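Local coordinates for endoglucanase (Clostridium thermocellum, PDB 2E4T), which hydrolyses internal beta-1,4-glucosidic bonds as an endoglucanase and xyloglucanase, this chain holding the family 44 glycoside hydrolase module of a longer multidomain enzyme, at residues 89-94 with 162-167; 156-161 with 212-217; 180-185 with 279-284; 188-193 with 205-210; 217-220 with 226-229. All coordinates share one frame; numbering follows the deposited sequence. Where two conformers were deposited one is given.

Interaction 1: 89-94 with 162-167; sequences VVTTFH and VNYLVN
Leu165 reaches from helix 158-169 to meet Val90 and Thr91 on helix 88-99, and its last carbons do the touching. Its CB leaves the backbone alongside the other helix rather than at it, and neither CB nor CG comes within 4.2 Å of an atom of 89-94. With CG anti to the carbonyl carbon (chi1 -64°), the branch swings across. CD2 then lies 3.9 Å from Val90 CG1 and 4.1 Å from Thr91 CG2, so this one methyl touches both residues. CD1 is the looser branch, 4.2 Å from Val90 CG1, and it also touches the hydroxyl of Tyr181. The Val90 and Leu165 side chains meet at about a right angle. The two helices are neighbours in the outer layer of the TIM barrel: 88-99 precedes and 158-169 follows strand 104-109. Their local axes are 11.5 Å apart at closest approach and inclined at 38°, a wide spacing that agrees with the small buried surface of 125 Å². Beside the leucine, the methyl of Thr91 comes to the edge of the Tyr164 ring, near its plane, with CG2 4.3 Å from CE2. Toward the barrel Val90 packs on Phe43 and Ile107, and along helix 158-169 it also touches Phe161.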
# COMPACT_ATOMS: atom_id res chain seq x y z
N VAL A 89 -17.14 -13.12 3.84
CA VAL A 89 -15.72 -12.97 3.44
C VAL A 89 -15.14 -11.71 4.10
O VAL A 89 -14.01 -11.74 4.62
CB VAL A 89 -15.63 -12.91 1.90
CG1 VAL A 89 -14.29 -12.34 1.45
CG2 VAL A 89 -15.85 -14.28 1.33
N VAL A 90 -15.87 -10.60 4.01
CA VAL A 90 -15.38 -9.30 4.49
C VAL A 90 -15.43 -9.21 6.01
O VAL A 90 -14.50 -8.65 6.63
CB VAL A 90 -16.12 -8.17 3.78
CG1 VAL A 90 -15.85 -6.84 4.42
CG2 VAL A 90 -15.71 -8.17 2.30
N THR A 91 -16.48 -9.77 6.64
CA THR A 91 -16.52 -9.70 8.09
C THR A 91 -15.49 -10.66 8.71
O THR A 91 -14.91 -10.32 9.77
CB THR A 91 -17.94 -9.95 8.62
OG1 THR A 91 -18.37 -11.29 8.31
CG2 THR A 91 -18.93 -8.94 8.06
N THR A 92 -15.20 -11.80 8.08
CA THR A 92 -14.08 -12.60 8.59
C THR A 92 -12.77 -11.83 8.44
O THR A 92 -11.93 -11.81 9.36
CB THR A 92 -13.99 -13.98 7.85
OG1 THR A 92 -15.22 -14.69 8.09
CG2 THR A 92 -12.84 -14.79 8.33
N PHE A 93 -12.60 -11.16 7.30
CA PHE A 93 -11.37 -10.43 7.05
C PHE A 93 -11.19 -9.32 8.10
O PHE A 93 -10.09 -9.17 8.69
CB PHE A 93 -11.47 -9.80 5.64
CG PHE A 93 -10.21 -9.13 5.19
CD1 PHE A 93 -9.29 -9.82 4.42
CD2 PHE A 93 -9.95 -7.77 5.49
CE1 PHE A 93 -8.09 -9.18 4.00
CE2 PHE A 93 -8.80 -7.14 5.07
CZ PHE A 93 -7.86 -7.86 4.34
N HIS A 94 -12.24 -8.54 8.36
CA HIS A 94 -12.16 -7.48 9.34
C HIS A 94 -12.06 -8.02 10.77
O HIS A 94 -11.32 -7.48 11.60
CB HIS A 94 -13.30 -6.49 9.16
CG HIS A 94 -13.17 -5.26 10.02
ND1 HIS A 94 -12.01 -4.48 10.07
CD2 HIS A 94 -14.10 -4.69 10.84
CE1 HIS A 94 -12.27 -3.47 10.90
NE2 HIS A 94 -13.52 -3.57 11.37
N VAL A 162 -22.25 -1.45 2.31
CA VAL A 162 -21.64 -0.57 3.32
C VAL A 162 -22.55 -0.47 4.55
O VAL A 162 -22.09 -0.51 5.70
CB VAL A 162 -21.27 0.79 2.73
CG1 VAL A 162 -20.77 1.73 3.81
CG2 VAL A 162 -20.21 0.60 1.65
N ASN A 163 -23.87 -0.33 4.33
CA ASN A 163 -24.79 -0.24 5.47
C ASN A 163 -24.68 -1.51 6.36
O ASN A 163 -24.73 -1.41 7.60
CB ASN A 163 -26.22 -0.07 4.94
CG ASN A 163 -27.20 0.00 6.09
OD1 ASN A 163 -27.26 1.03 6.80
ND2 ASN A 163 -27.93 -1.09 6.33
N TYR A 164 -24.56 -2.69 5.75
CA TYR A 164 -24.43 -3.91 6.52
C TYR A 164 -23.18 -3.86 7.42
O TYR A 164 -23.22 -4.24 8.62
CB TYR A 164 -24.39 -5.11 5.56
CG TYR A 164 -24.32 -6.44 6.25
CD1 TYR A 164 -25.49 -7.17 6.44
CD2 TYR A 164 -23.11 -7.01 6.68
CE1 TYR A 164 -25.49 -8.41 7.07
CE2 TYR A 164 -23.13 -8.26 7.31
CZ TYR A 164 -24.33 -8.94 7.53
OH TYR A 164 -24.26 -10.17 8.17
N LEU A 165 -22.09 -3.39 6.84
CA LEU A 165 -20.81 -3.29 7.58
C LEU A 165 -20.92 -2.25 8.72
O LEU A 165 -20.46 -2.51 9.84
CB LEU A 165 -19.69 -2.95 6.62
CG LEU A 165 -19.41 -4.03 5.59
CD1 LEU A 165 -18.38 -3.51 4.57
CD2 LEU A 165 -18.96 -5.34 6.17
N VAL A 166 -21.48 -1.08 8.41
CA VAL A 166 -21.62 -0.03 9.43
C VAL A 166 -22.56 -0.49 10.54
O VAL A 166 -22.31 -0.22 11.73
CB VAL A 166 -22.13 1.27 8.78
CG1 VAL A 166 -22.51 2.32 9.81
CG2 VAL A 166 -21.06 1.81 7.85
N ASN A 167 -23.64 -1.20 10.20
CA ASN A 167 -24.51 -1.76 11.21
C ASN A 167 -23.75 -2.69 12.15
O ASN A 167 -23.98 -2.69 13.37
CB ASN A 167 -25.67 -2.48 10.52
CG ASN A 167 -26.61 -3.11 11.52
OD1 ASN A 167 -26.50 -4.34 11.77
ND2 ASN A 167 -27.41 -2.33 12.18

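Interaction 2: 156-161 with 212-217; sequences VYMDEF and VALSKA
Two different first torsions bring Met158 and Leu214 together: Met158 has CG anti to its carbonyl carbon (chi1 -67°), whereas Leu214 has CG opposite the backbone N (chi1 176°), which carries CD1 over to the other helix. The touching end of the methionine is its root. Leu214 CD1 lies 3.7 Å from Met158 CB and 4.0 Å from Met158 CG, while the chain bends at chi2 and chi3 and takes the sulfur and its methyl away. Next along, the backbones come close, the CA atoms of Asp159 and Ala217 being 5.7 Å apart, and Asp159 CB rests 4.3 Å from Ala217 CB. One water bridges the gap by donating twice, to Asp159 OD2 at 2.7 Å and to Ala217 O at 2.9 Å, giving that buried helical carbonyl a polar partner. The other carboxylate oxygen, OD1, accepts from the backbone N of Lys141. Tyr157 occupies the N-cap position, and the first turn of helix 158-169 meets the C-terminal half of helix 204-221. Side-by-side packing of successive helices outside the strands, here about 9 Å from the calcium ion at the Met158 side chain, belongs to the outer layer of a TIM barrel.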
# COMPACT_ATOMS: atom_id res chain seq x y z
N VAL A 156 -27.05 -6.00 -7.20
CA VAL A 156 -26.32 -5.97 -5.92
C VAL A 156 -25.98 -4.50 -5.66
O VAL A 156 -25.52 -3.81 -6.57
CB VAL A 156 -25.06 -6.84 -6.02
CG1 VAL A 156 -24.21 -6.72 -4.83
CG2 VAL A 156 -25.46 -8.34 -6.24
N TYR A 157 -26.24 -4.03 -4.43
CA TYR A 157 -26.17 -2.61 -4.15
C TYR A 157 -24.97 -2.30 -3.22
O TYR A 157 -24.86 -2.88 -2.13
CB TYR A 157 -27.46 -2.14 -3.46
CG TYR A 157 -28.65 -2.36 -4.36
CD1 TYR A 157 -28.89 -1.52 -5.42
CD2 TYR A 157 -29.54 -3.43 -4.15
CE1 TYR A 157 -29.98 -1.71 -6.26
CE2 TYR A 157 -30.62 -3.64 -5.01
CZ TYR A 157 -30.84 -2.74 -6.06
OH TYR A 157 -31.90 -2.91 -6.93
N MET A 158 -24.11 -1.39 -3.67
CA MET A 158 -22.94 -1.07 -2.84
C MET A 158 -23.28 -0.33 -1.56
O MET A 158 -22.66 -0.61 -0.52
CB MET A 158 -21.87 -0.31 -3.64
CG MET A 158 -21.21 -1.14 -4.73
SD MET A 158 -20.37 -2.61 -4.10
CE MET A 158 -21.57 -3.88 -4.45
N ASP A 159 -24.21 0.62 -1.61
CA ASP A 159 -24.53 1.31 -0.37
C ASP A 159 -25.16 0.34 0.66
O ASP A 159 -24.94 0.50 1.85
CB ASP A 159 -25.35 2.59 -0.61
CG ASP A 159 -26.69 2.41 -1.29
OD1 ASP A 159 -27.08 1.32 -1.74
OD2 ASP A 159 -27.37 3.50 -1.37
N GLU A 160 -25.94 -0.65 0.19
CA GLU A 160 -26.52 -1.62 1.08
C GLU A 160 -25.42 -2.49 1.75
O GLU A 160 -25.51 -2.83 2.93
CB GLU A 160 -27.54 -2.47 0.34
CG GLU A 160 -28.37 -3.34 1.28
CD GLU A 160 -29.53 -4.01 0.55
OE1 GLU A 160 -29.28 -4.69 -0.50
OE2 GLU A 160 -30.69 -3.85 1.02
N PHE A 161 -24.38 -2.83 0.97
CA PHE A 161 -23.22 -3.56 1.50
C PHE A 161 -22.56 -2.71 2.61
O PHE A 161 -22.29 -3.20 3.73
CB PHE A 161 -22.29 -3.82 0.32
CG PHE A 161 -20.98 -4.55 0.56
CD1 PHE A 161 -20.67 -5.25 1.72
CD2 PHE A 161 -20.06 -4.53 -0.49
CE1 PHE A 161 -19.44 -5.88 1.84
CE2 PHE A 161 -18.83 -5.18 -0.38
CZ PHE A 161 -18.53 -5.85 0.78
N VAL A 212 -17.24 8.99 -8.82
CA VAL A 212 -18.05 10.00 -8.20
C VAL A 212 -19.32 9.38 -7.63
O VAL A 212 -19.74 9.66 -6.49
CB VAL A 212 -18.36 11.14 -9.18
CG1 VAL A 212 -19.39 12.10 -8.67
CG2 VAL A 212 -17.07 11.89 -9.52
N ALA A 213 -20.02 8.57 -8.47
CA ALA A 213 -21.28 7.99 -8.04
C ALA A 213 -21.09 7.03 -6.85
O ALA A 213 -21.90 7.04 -5.90
CB ALA A 213 -21.97 7.31 -9.20
N LEU A 214 -20.06 6.19 -6.89
CA LEU A 214 -19.85 5.26 -5.79
C LEU A 214 -19.47 6.02 -4.53
O LEU A 214 -19.97 5.71 -3.42
CB LEU A 214 -18.81 4.20 -6.20
CG LEU A 214 -18.44 3.23 -5.10
CD1 LEU A 214 -19.67 2.51 -4.51
CD2 LEU A 214 -17.48 2.16 -5.66
N SER A 215 -18.59 7.00 -4.64
CA SER A 215 -18.20 7.76 -3.47
C SER A 215 -19.41 8.42 -2.80
O SER A 215 -19.61 8.37 -1.58
CB SER A 215 -17.17 8.82 -3.84
OG SER A 215 -16.83 9.54 -2.67
N LYS A 216 -20.27 9.08 -3.61
CA LYS A 216 -21.49 9.68 -3.06
C LYS A 216 -22.33 8.65 -2.33
O LYS A 216 -22.85 8.92 -1.24
CB LYS A 216 -22.33 10.34 -4.16
CG LYS A 216 -21.75 11.60 -4.70
CD LYS A 216 -22.47 12.04 -5.99
CE LYS A 216 -21.99 13.35 -6.55
NZ LYS A 216 -22.62 13.66 -7.86
N ALA A 217 -22.50 7.48 -2.93
CA ALA A 217 -23.35 6.47 -2.35
C ALA A 217 -22.81 6.00 -0.98
O ALA A 217 -23.56 5.81 -0.02
CB ALA A 217 -23.44 5.26 -3.31
O HOH W 1 -26.42 5.80 -0.32

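Interaction 3: 180-185 with 279-284; sequences GYSIDN and VLDVHW
Ser182 and Asp281 stand on parallel strands whose CA atoms are 8.4 Å apart at this pair, because strand 226-232 runs between 180-183 and 279-284. This is the eight-stranded TIM barrel, and the contact lies inside it, skipping one strand, near the C-terminal ends of the strands, the end at which enzymes of this fold hold their active sites. Ser182 OG and Asp281 OD2 are 4.0 Å apart, too far for a direct bond, and a water joins them by donating to Ser182 OG at 2.8 Å and to Asp281 OD2 at 2.7 Å. The serine hydroxyl donates to Asp184 O, 2.8 Å from OG and in the carbonyl plane, so OG both accepts and donates; these bonds belong to one of two Ser182 conformers. The bond to Asp184 O closes over an inverse gamma turn centred on Ile183, where strand 180-183 gives way to loop. Asp281 has a second polar partner through OD1, the hydroxyl of Thr358. Beyond the turn, Asn185 N donates to Asp184 OD1, which it meets on the anti side. Asn185 CG is anti to the backbone N (chi1 -177°), which brings the amide across to His283, and Asn185 OD1 also accepts from Arg42. The imidazole and amide planes are 37° apart. His283 NE2 donates to Asn185 OD1 over 3.2 Å, nearly straight at 168°, with the oxygen in the ring plane at the imidazole edge.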
# COMPACT_ATOMS: atom_id res chain seq x y z
N GLY A 180 -11.82 2.60 5.43
CA GLY A 180 -11.68 2.97 4.05
C GLY A 180 -12.30 1.98 3.10
O GLY A 180 -12.39 0.78 3.40
N TYR A 181 -12.71 2.52 1.93
CA TYR A 181 -13.22 1.71 0.84
C TYR A 181 -12.51 2.12 -0.42
O TYR A 181 -12.26 3.30 -0.69
CB TYR A 181 -14.74 1.92 0.65
CG TYR A 181 -15.54 1.46 1.85
CD1 TYR A 181 -15.82 0.12 2.04
CD2 TYR A 181 -15.93 2.38 2.83
CE1 TYR A 181 -16.53 -0.32 3.18
CE2 TYR A 181 -16.59 1.95 3.97
CZ TYR A 181 -16.88 0.60 4.16
OH TYR A 181 -17.55 0.13 5.26
N SER A 182 -12.21 1.10 -1.26
CA SER A 182 -11.58 1.33 -2.56
C SER A 182 -12.60 1.23 -3.69
O SER A 182 -13.50 0.37 -3.65
CB SER A 182 -10.49 0.27 -2.78
OG SER A 182 -9.83 0.35 -4.02
N ILE A 183 -12.40 2.08 -4.70
CA ILE A 183 -13.20 2.03 -5.93
C ILE A 183 -12.60 0.88 -6.81
O ILE A 183 -11.82 1.10 -7.73
CB ILE A 183 -13.20 3.36 -6.64
CG1 ILE A 183 -13.69 4.48 -5.72
CG2 ILE A 183 -14.17 3.28 -7.84
CD1 ILE A 183 -13.39 5.85 -6.14
N ASP A 184 -12.96 -0.35 -6.45
CA ASP A 184 -12.52 -1.51 -7.25
C ASP A 184 -10.98 -1.60 -7.26
O ASP A 184 -10.32 -1.23 -6.27
CB ASP A 184 -13.21 -1.48 -8.64
CG ASP A 184 -13.44 -2.84 -9.26
OD1 ASP A 184 -12.44 -3.47 -9.67
OD2 ASP A 184 -14.63 -3.25 -9.36
N ASN A 185 -10.46 -2.18 -8.34
CA ASN A 185 -9.07 -2.57 -8.41
C ASN A 185 -8.66 -2.49 -9.89
O ASN A 185 -9.30 -3.08 -10.75
CB ASN A 185 -8.94 -4.05 -7.98
CG ASN A 185 -7.48 -4.50 -7.97
OD1 ASN A 185 -6.66 -3.96 -7.16
ND2 ASN A 185 -7.12 -5.39 -8.88
N VAL A 279 -8.15 9.58 -0.80
CA VAL A 279 -6.82 9.01 -0.93
C VAL A 279 -6.59 8.60 -2.39
O VAL A 279 -7.32 7.79 -2.94
CB VAL A 279 -6.62 7.78 -0.02
CG1 VAL A 279 -5.16 7.38 -0.02
CG2 VAL A 279 -7.12 8.03 1.40
N LEU A 280 -5.57 9.21 -3.00
CA LEU A 280 -5.06 8.78 -4.31
C LEU A 280 -4.31 7.47 -4.09
O LEU A 280 -3.38 7.43 -3.28
CB LEU A 280 -4.15 9.86 -4.88
CG LEU A 280 -3.56 9.53 -6.25
CD1 LEU A 280 -4.65 9.57 -7.33
CD2 LEU A 280 -2.45 10.52 -6.61
N ASP A 281 -4.74 6.42 -4.80
CA ASP A 281 -4.32 5.03 -4.51
C ASP A 281 -3.73 4.44 -5.77
O ASP A 281 -4.41 4.40 -6.84
CB ASP A 281 -5.67 4.28 -4.16
CG ASP A 281 -5.54 2.81 -3.98
OD1 ASP A 281 -4.55 2.22 -4.47
OD2 ASP A 281 -6.45 2.26 -3.29
N VAL A 282 -2.46 4.03 -5.70
CA VAL A 282 -1.80 3.43 -6.84
C VAL A 282 -1.05 2.15 -6.38
O VAL A 282 -0.74 1.96 -5.20
CB VAL A 282 -0.81 4.38 -7.54
CG1 VAL A 282 -1.54 5.60 -8.12
CG2 VAL A 282 0.32 4.82 -6.57
N HIS A 283 -0.77 1.31 -7.38
CA HIS A 283 0.06 0.13 -7.21
C HIS A 283 1.41 0.42 -7.86
O HIS A 283 1.47 0.98 -8.97
CB HIS A 283 -0.57 -1.09 -7.87
CG HIS A 283 -1.91 -1.41 -7.31
ND1 HIS A 283 -2.52 -0.89 -6.20
CD2 HIS A 283 -2.80 -2.32 -7.83
CE1 HIS A 283 -3.72 -1.50 -6.06
NE2 HIS A 283 -3.91 -2.35 -7.06
N TRP A 284 2.50 0.01 -7.18
CA TRP A 284 3.85 0.29 -7.67
C TRP A 284 4.69 -0.97 -7.48
O TRP A 284 5.23 -1.23 -6.40
CB TRP A 284 4.50 1.49 -6.93
CG TRP A 284 5.86 1.83 -7.35
CD1 TRP A 284 7.04 1.49 -6.70
CD2 TRP A 284 6.27 2.61 -8.51
NE1 TRP A 284 8.13 2.05 -7.38
CE2 TRP A 284 7.69 2.74 -8.47
CE3 TRP A 284 5.58 3.24 -9.54
CZ2 TRP A 284 8.40 3.46 -9.45
CZ3 TRP A 284 6.32 3.97 -10.50
CH2 TRP A 284 7.71 4.05 -10.42
O HOH W 2 -7.18 -0.30 -3.21

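Interaction 4: 188-193 with 205-210; sequences ALWSHT and KELIEK
Glu206, near the start of helix 204-221, meets Trp190 of the short helix 190-193 with a carboxylate oxygen: OE2 lies 3.7 Å from Trp190 CZ3, at the edge of the indole and near its plane. CG stands anti to the backbone N (chi1 175°) and the chain runs on extended, which carries the oxygen to the ring. Carboxylate and ring planes are 32° apart. Leu207 follows with a loose apolar touch, its CD1 4.4 Å from Trp190 CH2. One turn after Glu206, Lys210 stretches out from the direction opposite to the tryptophan and brings NZ to 4.2 Å from Trp190 CZ3, obliquely. Its NZ also bonds Glu206 OE2 at 3.0 Å in an i to i+4 salt bridge, coming from above the carboxylate plane. Both residues have a second conformer, so this fine geometry belongs to one state. His198 also bonds Glu206 OE2, Lys210 NZ reaches Ala111 O, and the indole NE1 is held by Asp184, so all three polar ends have partners outside the two segments. The carboxylate oxygen therefore faces the slightly positive C-H rim of the indole while its charge is probably balanced by the lysine, which suggests an electrostatic component beside the apolar touch of Leu207.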
# COMPACT_ATOMS: atom_id res chain seq x y z
N ALA A 188 -7.86 0.11 -15.39
CA ALA A 188 -7.31 0.05 -16.72
C ALA A 188 -6.97 -1.37 -17.15
O ALA A 188 -6.71 -1.59 -18.35
CB ALA A 188 -6.11 0.98 -16.89
N LEU A 189 -6.97 -2.31 -16.20
CA LEU A 189 -6.81 -3.75 -16.53
C LEU A 189 -8.16 -4.48 -16.49
O LEU A 189 -8.17 -5.69 -16.75
CB LEU A 189 -5.79 -4.42 -15.65
CG LEU A 189 -4.36 -3.88 -15.83
CD1 LEU A 189 -3.39 -4.72 -15.02
CD2 LEU A 189 -3.92 -3.81 -17.29
N TRP A 190 -9.30 -3.82 -16.25
CA TRP A 190 -10.56 -4.55 -16.24
C TRP A 190 -10.73 -5.37 -17.52
O TRP A 190 -11.19 -6.54 -17.47
CB TRP A 190 -11.75 -3.61 -16.07
CG TRP A 190 -11.97 -3.06 -14.72
CD1 TRP A 190 -11.54 -3.57 -13.52
CD2 TRP A 190 -12.77 -1.92 -14.40
NE1 TRP A 190 -12.01 -2.80 -12.46
CE2 TRP A 190 -12.78 -1.78 -12.98
CE3 TRP A 190 -13.47 -0.99 -15.18
CZ2 TRP A 190 -13.49 -0.74 -12.34
CZ3 TRP A 190 -14.17 0.05 -14.55
CH2 TRP A 190 -14.18 0.15 -13.15
N SER A 191 -10.45 -4.76 -18.68
CA SER A 191 -10.72 -5.46 -19.93
C SER A 191 -9.73 -6.62 -20.20
O SER A 191 -10.00 -7.44 -21.10
CB SER A 191 -10.66 -4.47 -21.08
OG SER A 191 -9.36 -3.86 -21.10
N HIS A 192 -8.63 -6.68 -19.44
CA HIS A 192 -7.65 -7.75 -19.54
C HIS A 192 -7.89 -8.83 -18.47
O HIS A 192 -7.89 -10.05 -18.78
CB HIS A 192 -6.24 -7.15 -19.39
CG HIS A 192 -5.21 -8.17 -19.50
ND1 HIS A 192 -4.46 -8.71 -18.47
CD2 HIS A 192 -4.78 -8.76 -20.63
CE1 HIS A 192 -3.60 -9.60 -18.98
NE2 HIS A 192 -3.78 -9.64 -20.29
N THR A 193 -8.04 -8.41 -17.22
CA THR A 193 -8.21 -9.34 -16.10
C THR A 193 -9.64 -9.88 -16.03
O THR A 193 -9.85 -11.05 -15.69
CB THR A 193 -7.85 -8.61 -14.80
OG1 THR A 193 -6.49 -8.15 -14.96
CG2 THR A 193 -8.00 -9.50 -13.59
N LYS A 205 -13.82 8.92 -18.95
CA LYS A 205 -15.13 9.43 -18.55
C LYS A 205 -15.89 8.39 -17.70
O LYS A 205 -16.51 8.77 -16.69
CB LYS A 205 -15.97 9.81 -19.77
CG LYS A 205 -15.50 11.10 -20.42
CD LYS A 205 -16.42 11.52 -21.58
CE LYS A 205 -16.60 10.50 -22.70
NZ LYS A 205 -15.32 10.15 -23.37
N GLU A 206 -15.88 7.12 -18.09
CA GLU A 206 -16.60 6.13 -17.30
C GLU A 206 -15.98 6.04 -15.90
O GLU A 206 -16.69 5.92 -14.90
CB GLU A 206 -16.55 4.74 -17.99
CG GLU A 206 -17.18 3.64 -17.14
CD GLU A 206 -17.19 2.23 -17.68
OE1 GLU A 206 -17.61 2.01 -18.83
OE2 GLU A 206 -16.68 1.36 -16.96
N LEU A 207 -14.63 6.01 -15.84
CA LEU A 207 -14.01 5.85 -14.52
C LEU A 207 -14.39 7.00 -13.59
O LEU A 207 -14.70 6.76 -12.40
CB LEU A 207 -12.49 5.69 -14.67
CG LEU A 207 -11.77 5.39 -13.38
CD1 LEU A 207 -12.33 4.16 -12.66
CD2 LEU A 207 -10.29 5.18 -13.68
N ILE A 208 -14.36 8.24 -14.10
CA ILE A 208 -14.79 9.36 -13.21
C ILE A 208 -16.23 9.23 -12.81
O ILE A 208 -16.58 9.42 -11.63
CB ILE A 208 -14.52 10.74 -13.90
CG1 ILE A 208 -13.06 10.98 -14.14
CG2 ILE A 208 -15.15 11.85 -13.11
CD1 ILE A 208 -12.20 10.89 -13.01
N GLU A 209 -17.11 8.94 -13.79
CA GLU A 209 -18.54 8.85 -13.46
C GLU A 209 -18.77 7.85 -12.36
O GLU A 209 -19.53 8.12 -11.39
CB GLU A 209 -19.34 8.50 -14.74
CG GLU A 209 -19.46 9.64 -15.69
CD GLU A 209 -20.46 9.39 -16.80
OE1 GLU A 209 -21.22 8.39 -16.76
OE2 GLU A 209 -20.49 10.21 -17.74
N LYS A 210 -18.16 6.66 -12.49
CA LYS A 210 -18.36 5.62 -11.50
C LYS A 210 -17.77 6.01 -10.15
O LYS A 210 -18.34 5.72 -9.08
CB LYS A 210 -17.73 4.32 -11.98
CG LYS A 210 -18.51 3.63 -13.07
CD LYS A 210 -17.85 2.37 -13.52
CE LYS A 210 -18.81 1.57 -14.40
NZ LYS A 210 -18.35 0.31 -14.73

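Interaction 5: 217-220 with 226-229; sequences AVKK and EIFG
Val218 and Ile227 have CA atoms 8.4 Å apart, and Lys219 and Glu226 follow at 8.5 Å, so helix 217-220 and strand 226-229 lie at nearly constant separation over two residue pairs running in opposite order along the chain. A connection of four residues beyond the end of helix 204-221 leads back into the strand. Ile227 supplies most of the strand's share of the 142 Å² buried. Its CG1 is anti to the carbonyl carbon (chi1 -71°), and from there CD1 runs out at Val218. The two side chains meet tip to tip, and CD1 is 4.1 Å from each of CB, CG1 and CG2 of Val218, so that the isoleucine methyl sits against the fork of the valine instead of on one branch. Lys219 uses its aliphatic part: the chain is extended as far as CE, which passes obliquely over Ile227 with CE 3.8 Å from CG1. A bend at chi4 (-92°) then turns the ammonium group off this apolar surface. Its NZ forms a salt bridge with Asp278 OD2 and a hydrogen bond with Ala225 O, which probably compensate the charge of this buried lysine. Asp278 OD2 accepts from Ile227 N as well, so a single carboxylate oxygen holds both sides of the contact. Helix 204-221 is the crossover of a beta-alpha-beta unit linking strand 180-183 to its parallel neighbour 226-232. Toward the barrel Val218 packs on Tyr181 and on Leu109 of strand 104-109, and its CG2 meets Val162 of helix 158-169, while Ile227 touches Ile183 on the adjoining strand.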
# COMPACT_ATOMS: atom_id res chain seq x y z
N ALA A 217 -22.50 7.48 -2.93
CA ALA A 217 -23.35 6.47 -2.35
C ALA A 217 -22.81 6.00 -0.98
O ALA A 217 -23.56 5.81 -0.02
CB ALA A 217 -23.44 5.26 -3.31
N VAL A 218 -21.49 5.78 -0.93
CA VAL A 218 -20.85 5.34 0.32
C VAL A 218 -20.98 6.41 1.39
O VAL A 218 -21.31 6.11 2.55
CB VAL A 218 -19.35 5.01 0.06
CG1 VAL A 218 -18.62 4.76 1.40
CG2 VAL A 218 -19.22 3.84 -0.86
N LYS A 219 -20.68 7.66 1.02
CA LYS A 219 -20.63 8.74 2.03
C LYS A 219 -22.01 9.10 2.57
O LYS A 219 -22.08 9.66 3.66
CB LYS A 219 -19.87 9.93 1.49
CG LYS A 219 -18.37 9.53 1.41
CD LYS A 219 -17.51 10.64 0.88
CE LYS A 219 -16.06 10.32 0.95
NZ LYS A 219 -15.31 10.69 2.09
N LYS A 220 -23.09 8.78 1.84
CA LYS A 220 -24.42 8.95 2.43
C LYS A 220 -24.65 7.97 3.58
O LYS A 220 -25.39 8.28 4.53
CB LYS A 220 -25.48 8.78 1.36
CG LYS A 220 -25.65 9.97 0.50
CD LYS A 220 -26.96 10.06 -0.17
CE LYS A 220 -26.87 9.45 -1.52
NZ LYS A 220 -28.23 9.56 -2.19
N GLU A 226 -13.28 6.83 4.29
CA GLU A 226 -12.36 7.39 3.29
C GLU A 226 -12.47 6.60 2.00
O GLU A 226 -12.44 5.36 2.03
CB GLU A 226 -10.93 7.34 3.83
CG GLU A 226 -10.74 8.38 4.91
CD GLU A 226 -9.35 8.40 5.52
OE1 GLU A 226 -8.77 7.32 5.79
OE2 GLU A 226 -8.83 9.49 5.74
N ILE A 227 -12.56 7.34 0.89
CA ILE A 227 -12.60 6.73 -0.44
C ILE A 227 -11.24 6.81 -1.08
O ILE A 227 -10.60 7.88 -1.18
CB ILE A 227 -13.69 7.47 -1.30
CG1 ILE A 227 -15.08 7.13 -0.79
CG2 ILE A 227 -13.49 7.14 -2.78
CD1 ILE A 227 -15.53 5.66 -1.18
N PHE A 228 -10.79 5.63 -1.55
CA PHE A 228 -9.51 5.42 -2.20
C PHE A 228 -9.74 5.13 -3.69
O PHE A 228 -10.59 4.29 -4.03
CB PHE A 228 -8.81 4.16 -1.62
CG PHE A 228 -8.27 4.29 -0.22
CD1 PHE A 228 -9.08 4.58 0.86
CD2 PHE A 228 -6.91 4.06 0.01
CE1 PHE A 228 -8.57 4.65 2.15
CE2 PHE A 228 -6.40 4.11 1.31
CZ PHE A 228 -7.24 4.42 2.38
N GLY A 229 -8.94 5.76 -4.55
CA GLY A 229 -8.96 5.39 -5.95
C GLY A 229 -7.81 6.08 -6.65
O GLY A 229 -7.21 7.01 -6.10

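From the N terminus, interaction 1 opens at 89-94 and closes on helix 158-169. Before it closes, interaction 2 opens at 156-161, so the two cross. Interaction 2 closes at 212-217 and in turn crosses interaction 3, which begins at 180-185 and ends only at 279-284; Leu214 CD2 touches Ile183 CG2 between them. Interaction 4 is nested inside both of these loops. Interaction 5 starts at Ala217, where interaction 2 ends, and lies within the loop of interaction 3. Interactions 1 and 2 tie helices 88-99, 158-169 and 204-221 side by side, interaction 4 adds helix 190-193, interaction 5 ties helix 204-221 to strand 226-232, and interaction 3 joins strands 180-183 and 279-284.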